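Local structure of translation initiation factor eIF2B subunit beta (Schizosaccharomyces pombe, 5B04) at residues C[270-275]-C[305-311]; C[294-300]-C[359-365]. The protein serves as the beta subunit of eIF2B, the complex that catalyses exchange of GDP for GTP on the gamma subunit of translation initiation factor eIF2. All blocks are in the same frame, centred on the assembly; numbering follows the deposited sequence.

Contact 1: C[270-275]-C[305-311]; sequences IFAIMS and AARHHAT
His309 turns the edge of its imidazole onto one face of the Phe271 ring, with centroids 4.6 Å apart and planes at 81°, a T-shaped pair. NE2 of His309 leads, lying 3.3 Å from CZ of Phe271 and offset toward the rim of the benzene ring. A face of the same imidazole takes Met274, whose CB sits 3.5 Å from the ring centroid and only 12° off the normal, a CH-pi contact. The Met274 chain then bends at chi2 and chi3, which carries CE to 3.6 Å from CG2 of Thr311. His308 completes the aromatic cluster, its ring oblique to that of Phe271. These residues join two helices on one side of the mixed, Rossmann-like sheet: Met274 also rests on Leu212 and Val280 of its strands. With CG of Phe271 anti to the backbone N (chi1 -171°), the ring reaches across to CB of Ala305, 4.0 Å from CD2. Replacing Phe271 by an alanine is likely to leave the His309 edge without its aromatic face and open a gap beside Ala305. A Schellman motif closes the helix before His309, Thr311 N bonding Ala306 O at 2.7 Å. Phe271 packs on Ser359, and His308 on Pro436, of the neighbouring delta subunit.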
loop_
_atom_site.group_PDB
_atom_site.type_symbol
_atom_site.label_atom_id
_atom_site.label_comp_id
_atom_site.label_asym_id
_atom_site.label_seq_id
_atom_site.Cartn_x
_atom_site.Cartn_y
_atom_site.Cartn_z
ATOM N N ILE C 270 -6.972 13.485 -4.771
ATOM C CA ILE C 270 -7.191 12.105 -4.334
ATOM C C ILE C 270 -5.910 11.271 -4.284
ATOM O O ILE C 270 -5.624 10.627 -3.274
ATOM C CB ILE C 270 -8.210 11.393 -5.248
ATOM C CG1 ILE C 270 -9.608 11.972 -5.029
ATOM C CG2 ILE C 270 -8.222 9.896 -4.979
ATOM C CD1 ILE C 270 -10.656 11.402 -5.952
ATOM N N PHE C 271 -5.139 11.292 -5.366
ATOM C CA PHE C 271 -3.899 10.525 -5.432
ATOM C C PHE C 271 -2.880 11.027 -4.411
ATOM O O PHE C 271 -2.170 10.236 -3.790
ATOM C CB PHE C 271 -3.301 10.591 -6.841
ATOM C CG PHE C 271 -2.133 9.663 -7.056
ATOM C CD1 PHE C 271 -0.850 10.034 -6.678
ATOM C CD2 PHE C 271 -2.317 8.426 -7.651
ATOM C CE1 PHE C 271 0.221 9.185 -6.881
ATOM C CE2 PHE C 271 -1.248 7.573 -7.857
ATOM C CZ PHE C 271 0.022 7.954 -7.471
ATOM N N ALA C 272 -2.821 12.344 -4.244
ATOM C CA ALA C 272 -1.804 12.979 -3.411
ATOM C C ALA C 272 -1.869 12.548 -1.947
ATOM O O ALA C 272 -0.844 12.493 -1.266
ATOM C CB ALA C 272 -1.924 14.492 -3.511
ATOM N N ILE C 273 -3.069 12.240 -1.466
ATOM C CA ILE C 273 -3.257 11.927 -0.052
ATOM C C ILE C 273 -3.460 10.436 0.204
ATOM O O ILE C 273 -3.631 10.016 1.348
ATOM C CB ILE C 273 -4.455 12.707 0.532
ATOM C CG1 ILE C 273 -5.675 12.602 -0.388
ATOM C CG2 ILE C 273 -4.089 14.167 0.726
ATOM C CD1 ILE C 273 -6.626 11.471 -0.049
ATOM N N MET C 274 -3.430 9.642 -0.862
ATOM C CA MET C 274 -3.699 8.210 -0.769
ATOM C C MET C 274 -2.680 7.475 0.100
ATOM O O MET C 274 -2.986 6.438 0.688
ATOM C CB MET C 274 -3.723 7.590 -2.167
ATOM C CG MET C 274 -4.493 6.286 -2.255
ATOM S SD MET C 274 -6.272 6.544 -2.136
ATOM C CE MET C 274 -6.658 5.493 -0.748
ATOM N N SER C 275 -1.471 8.021 0.181
ATOM C CA SER C 275 -0.373 7.373 0.893
ATOM C C SER C 275 -0.602 7.305 2.402
ATOM O O SER C 275 -0.004 6.478 3.089
ATOM C CB SER C 275 0.943 8.098 0.605
ATOM O OG SER C 275 0.890 9.447 1.036
ATOM N N ALA C 305 -6.385 4.841 -7.750
ATOM C CA ALA C 305 -5.372 5.365 -6.843
ATOM C C ALA C 305 -5.223 4.474 -5.613
ATOM O O ALA C 305 -4.142 4.382 -5.034
ATOM C CB ALA C 305 -5.714 6.786 -6.427
ATOM N N ALA C 306 -6.309 3.817 -5.222
ATOM C CA ALA C 306 -6.286 2.923 -4.070
ATOM C C ALA C 306 -5.502 1.651 -4.378
ATOM O O ALA C 306 -4.720 1.182 -3.552
ATOM C CB ALA C 306 -7.700 2.578 -3.637
ATOM N N ARG C 307 -5.719 1.100 -5.568
ATOM C CA ARG C 307 -5.011 -0.100 -6.001
ATOM C C ARG C 307 -3.514 0.165 -6.097
ATOM O O ARG C 307 -2.696 -0.695 -5.770
ATOM C CB ARG C 307 -5.550 -0.580 -7.352
ATOM C CG ARG C 307 -4.873 -1.828 -7.897
ATOM C CD ARG C 307 -5.099 -3.025 -6.988
ATOM N NE ARG C 307 -6.500 -3.154 -6.597
ATOM C CZ ARG C 307 -7.000 -4.194 -5.940
ATOM N NH1 ARG C 307 -6.216 -5.210 -5.601
ATOM N NH2 ARG C 307 -8.288 -4.223 -5.623
ATOM N N HIS C 308 -3.169 1.370 -6.538
ATOM C CA HIS C 308 -1.779 1.761 -6.731
ATOM C C HIS C 308 -1.041 1.876 -5.402
ATOM O O HIS C 308 0.145 1.557 -5.311
ATOM C CB HIS C 308 -1.712 3.088 -7.488
ATOM C CG HIS C 308 -0.350 3.419 -8.012
ATOM N ND1 HIS C 308 0.467 4.358 -7.420
ATOM C CD2 HIS C 308 0.336 2.943 -9.077
ATOM C CE1 HIS C 308 1.599 4.443 -8.098
ATOM N NE2 HIS C 308 1.543 3.596 -9.109
ATOM N N HIS C 309 -1.749 2.331 -4.374
ATOM C CA HIS C 309 -1.158 2.506 -3.052
ATOM C C HIS C 309 -1.445 1.310 -2.152
ATOM O O HIS C 309 -1.184 1.354 -0.949
ATOM C CB HIS C 309 -1.679 3.788 -2.399
ATOM C CG HIS C 309 -1.259 5.042 -3.102
ATOM N ND1 HIS C 309 -0.633 6.084 -2.453
ATOM C CD2 HIS C 309 -1.377 5.422 -4.397
ATOM C CE1 HIS C 309 -0.384 7.052 -3.317
ATOM N NE2 HIS C 309 -0.825 6.675 -4.503
ATOM N N ALA C 310 -1.983 0.248 -2.748
ATOM C CA ALA C 310 -2.345 -0.974 -2.030
ATOM C C ALA C 310 -3.300 -0.698 -0.870
ATOM O O ALA C 310 -3.183 -1.298 0.198
ATOM C CB ALA C 310 -1.095 -1.686 -1.528
ATOM N N THR C 311 -4.246 0.210 -1.089
ATOM C CA THR C 311 -5.240 0.544 -0.076
ATOM C C THR C 311 -6.558 -0.178 -0.351
ATOM O O THR C 311 -7.077 -0.122 -1.466
ATOM C CB THR C 311 -5.491 2.063 -0.015
ATOM O OG1 THR C 311 -4.261 2.743 0.264
ATOM C CG2 THR C 311 -6.507 2.398 1.070
#

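Contact 2: C[294-300]-C[359-365]; sequences VTYSGAQ and PYYDYIP
Thr295 and Asp362 form a hydrogen-bonded antiparallel pair in the small antiparallel sheet where strand 293-296 runs beside strand 354-364. Thr295 N gives its hydrogen to Asp362 O at 2.9 Å, with an angle of 157° at the hydrogen; Asp362 N bonds back to Thr295 O. Next to this pair, Val294 faces Tyr363 as a non-hydrogen-bonded pair. The chain then leaves the strand through a type II turn from Tyr296 to Ala299, with Gly298 at the N-cap position of helix 299-308. Two weak bonds add to this, Ser297 N to Tyr360 O at 3.5 Å and Thr295 OG1 with Gly283 O.

Gly298 has no side chain to offer as a cap, and the Asp362 carboxylate reaches over from the other strand to the first turn of the helix. OD2 accepts from two backbone amides: Gly298 N at 3.1 Å, on the anti side near the carboxylate plane, and Gln300 N at 3.2 Å, from well above that plane, 69° out of it. The negative charge would probably be favoured by the helix start. OD1 accepts from Tyr363 N, so both carboxylate oxygens of this buried residue have donors, which should restrain its rotation.

Packing contacts flank the polar core. The Tyr361 ring stacks with His285, and Val294 CG1 touches the Tyr361 ring at CG, 4.3 Å away. On the Asp362 side of the sheet, Thr295 CG2 meets Ile364 CG1 at 3.6 Å.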
loop_
_atom_site.group_PDB
_atom_site.type_symbol
_atom_site.label_atom_id
_atom_site.label_comp_id
_atom_site.label_asym_id
_atom_site.label_seq_id
_atom_site.Cartn_x
_atom_site.Cartn_y
_atom_site.Cartn_z
ATOM N N VAL C 294 -21.759 0.129 -10.816
ATOM C CA VAL C 294 -22.265 1.348 -11.423
ATOM C C VAL C 294 -22.345 2.385 -10.320
ATOM O O VAL C 294 -23.274 2.376 -9.515
ATOM C CB VAL C 294 -23.644 1.165 -12.071
ATOM C CG1 VAL C 294 -24.143 2.493 -12.629
ATOM C CG2 VAL C 294 -23.577 0.122 -13.164
ATOM N N THR C 295 -21.353 3.262 -10.266
ATOM C CA THR C 295 -21.287 4.257 -9.209
ATOM C C THR C 295 -21.152 5.653 -9.793
ATOM O O THR C 295 -21.087 5.826 -11.009
ATOM C CB THR C 295 -20.116 3.979 -8.254
ATOM O OG1 THR C 295 -20.021 5.033 -7.287
ATOM C CG2 THR C 295 -18.818 3.882 -9.032
ATOM N N TYR C 296 -21.108 6.649 -8.918
ATOM C CA TYR C 296 -21.110 8.040 -9.346
ATOM C C TYR C 296 -19.716 8.487 -9.779
ATOM O O TYR C 296 -18.712 7.998 -9.263
ATOM C CB TYR C 296 -21.658 8.920 -8.226
ATOM C CG TYR C 296 -23.052 8.511 -7.801
ATOM C CD1 TYR C 296 -24.171 8.984 -8.475
ATOM C CD2 TYR C 296 -23.249 7.632 -6.743
ATOM C CE1 TYR C 296 -25.447 8.605 -8.099
ATOM C CE2 TYR C 296 -24.522 7.246 -6.360
ATOM C CZ TYR C 296 -25.616 7.736 -7.041
ATOM O OH TYR C 296 -26.885 7.356 -6.663
ATOM N N SER C 297 -19.675 9.411 -10.735
ATOM C CA SER C 297 -18.441 9.787 -11.424
ATOM C C SER C 297 -17.323 10.223 -10.483
ATOM O O SER C 297 -17.565 10.889 -9.475
ATOM C CB SER C 297 -18.719 10.902 -12.435
ATOM O OG SER C 297 -19.002 12.126 -11.779
ATOM N N GLY C 298 -16.099 9.838 -10.827
ATOM C CA GLY C 298 -14.932 10.184 -10.038
ATOM C C GLY C 298 -14.451 9.030 -9.181
ATOM O O GLY C 298 -13.335 9.056 -8.664
ATOM N N ALA C 299 -15.294 8.014 -9.032
ATOM C CA ALA C 299 -14.970 6.872 -8.185
ATOM C C ALA C 299 -13.832 6.045 -8.768
ATOM O O ALA C 299 -13.109 5.370 -8.034
ATOM C CB ALA C 299 -16.195 6.008 -7.975
ATOM N N GLN C 300 -13.678 6.097 -10.086
ATOM C CA GLN C 300 -12.583 5.398 -10.743
ATOM C C GLN C 300 -11.250 5.977 -10.294
ATOM O O GLN C 300 -10.276 5.247 -10.122
ATOM C CB GLN C 300 -12.711 5.482 -12.263
ATOM C CG GLN C 300 -11.637 4.710 -13.017
ATOM C CD GLN C 300 -11.975 3.243 -13.187
ATOM O OE1 GLN C 300 -12.838 2.706 -12.494
ATOM N NE2 GLN C 300 -11.295 2.586 -14.120
ATOM N N PRO C 359 -20.641 13.060 -17.763
ATOM C CA PRO C 359 -21.209 11.801 -17.273
ATOM C C PRO C 359 -21.362 11.838 -15.758
ATOM O O PRO C 359 -20.478 12.363 -15.081
ATOM C CB PRO C 359 -20.175 10.760 -17.704
ATOM C CG PRO C 359 -18.888 11.512 -17.726
ATOM C CD PRO C 359 -19.225 12.919 -18.148
ATOM N N TYR C 360 -22.462 11.312 -15.229
ATOM C CA TYR C 360 -22.640 11.303 -13.781
ATOM C C TYR C 360 -22.584 9.889 -13.211
ATOM O O TYR C 360 -22.874 9.675 -12.034
ATOM C CB TYR C 360 -23.951 11.998 -13.382
ATOM C CG TYR C 360 -25.227 11.420 -13.956
ATOM C CD1 TYR C 360 -25.910 10.403 -13.300
ATOM C CD2 TYR C 360 -25.773 11.921 -15.132
ATOM C CE1 TYR C 360 -27.085 9.885 -13.811
ATOM C CE2 TYR C 360 -26.949 11.409 -15.651
ATOM C CZ TYR C 360 -27.601 10.392 -14.986
ATOM O OH TYR C 360 -28.771 9.877 -15.497
ATOM N N TYR C 361 -22.189 8.936 -14.048
ATOM C CA TYR C 361 -21.934 7.573 -13.596
ATOM C C TYR C 361 -20.518 7.133 -13.956
ATOM O O TYR C 361 -20.022 7.426 -15.044
ATOM C CB TYR C 361 -22.946 6.595 -14.200
ATOM C CG TYR C 361 -24.334 6.677 -13.605
ATOM C CD1 TYR C 361 -24.532 7.131 -12.308
ATOM C CD2 TYR C 361 -25.446 6.289 -14.340
ATOM C CE1 TYR C 361 -25.800 7.206 -11.763
ATOM C CE2 TYR C 361 -26.716 6.358 -13.804
ATOM C CZ TYR C 361 -26.888 6.816 -12.515
ATOM O OH TYR C 361 -28.153 6.888 -11.980
ATOM N N ASP C 362 -19.871 6.433 -13.031
ATOM C CA ASP C 362 -18.566 5.840 -13.283
ATOM C C ASP C 362 -18.680 4.328 -13.131
ATOM O O ASP C 362 -19.621 3.837 -12.508
ATOM C CB ASP C 362 -17.512 6.402 -12.326
ATOM C CG ASP C 362 -16.148 6.544 -12.973
ATOM O OD1 ASP C 362 -15.874 5.825 -13.956
ATOM O OD2 ASP C 362 -15.348 7.378 -12.496
ATOM N N TYR C 363 -17.737 3.587 -13.701
ATOM C CA TYR C 363 -17.764 2.135 -13.570
ATOM C C TYR C 363 -16.510 1.592 -12.899
ATOM O O TYR C 363 -15.389 1.924 -13.285
ATOM C CB TYR C 363 -17.945 1.467 -14.934
ATOM C CG TYR C 363 -17.863 -0.042 -14.866
ATOM C CD1 TYR C 363 -18.941 -0.795 -14.424
ATOM C CD2 TYR C 363 -16.703 -0.714 -15.233
ATOM C CE1 TYR C 363 -18.871 -2.174 -14.354
ATOM C CE2 TYR C 363 -16.623 -2.092 -15.166
ATOM C CZ TYR C 363 -17.709 -2.817 -14.726
ATOM O OH TYR C 363 -17.633 -4.189 -14.658
ATOM N N ILE C 364 -16.711 0.745 -11.896
ATOM C CA ILE C 364 -15.613 0.067 -11.223
ATOM C C ILE C 364 -15.671 -1.430 -11.495
ATOM O O ILE C 364 -16.647 -2.087 -11.134
ATOM C CB ILE C 364 -15.645 0.295 -9.700
ATOM C CG1 ILE C 364 -15.872 1.771 -9.374
ATOM C CG2 ILE C 364 -14.365 -0.220 -9.057
ATOM C CD1 ILE C 364 -14.783 2.679 -9.875
ATOM N N PRO C 365 -14.629 -1.973 -12.141
ATOM C CA PRO C 365 -14.540 -3.425 -12.322
ATOM C C PRO C 365 -14.505 -4.135 -10.970
ATOM O O PRO C 365 -13.917 -3.606 -10.027
ATOM C CB PRO C 365 -13.226 -3.609 -13.090
ATOM C CG PRO C 365 -12.450 -2.357 -12.837
ATOM C CD PRO C 365 -13.473 -1.270 -12.719
#

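Helix 299-308 connects the two contacts: contact 2 holds its start, contact 1 its end. Their centres lie about 17 Å apart, and their nearest atoms, about 4 Å apart, do not touch. Along the chain the segments alternate, 270-275, 294-300, 305-311 and 359-365, so the two contacts cross along the chain, within the one domain family. Contact 2 belongs to the antiparallel four-stranded sheet, whereas contact 1 packs against the seven-stranded mixed sheet, and the shared helix bridges these two parts of the fold. Both lie on the same side of the chain's centre, and residues of each pack against the delta subunit, placing both ends of the helix near an interface of the eIF2B assembly.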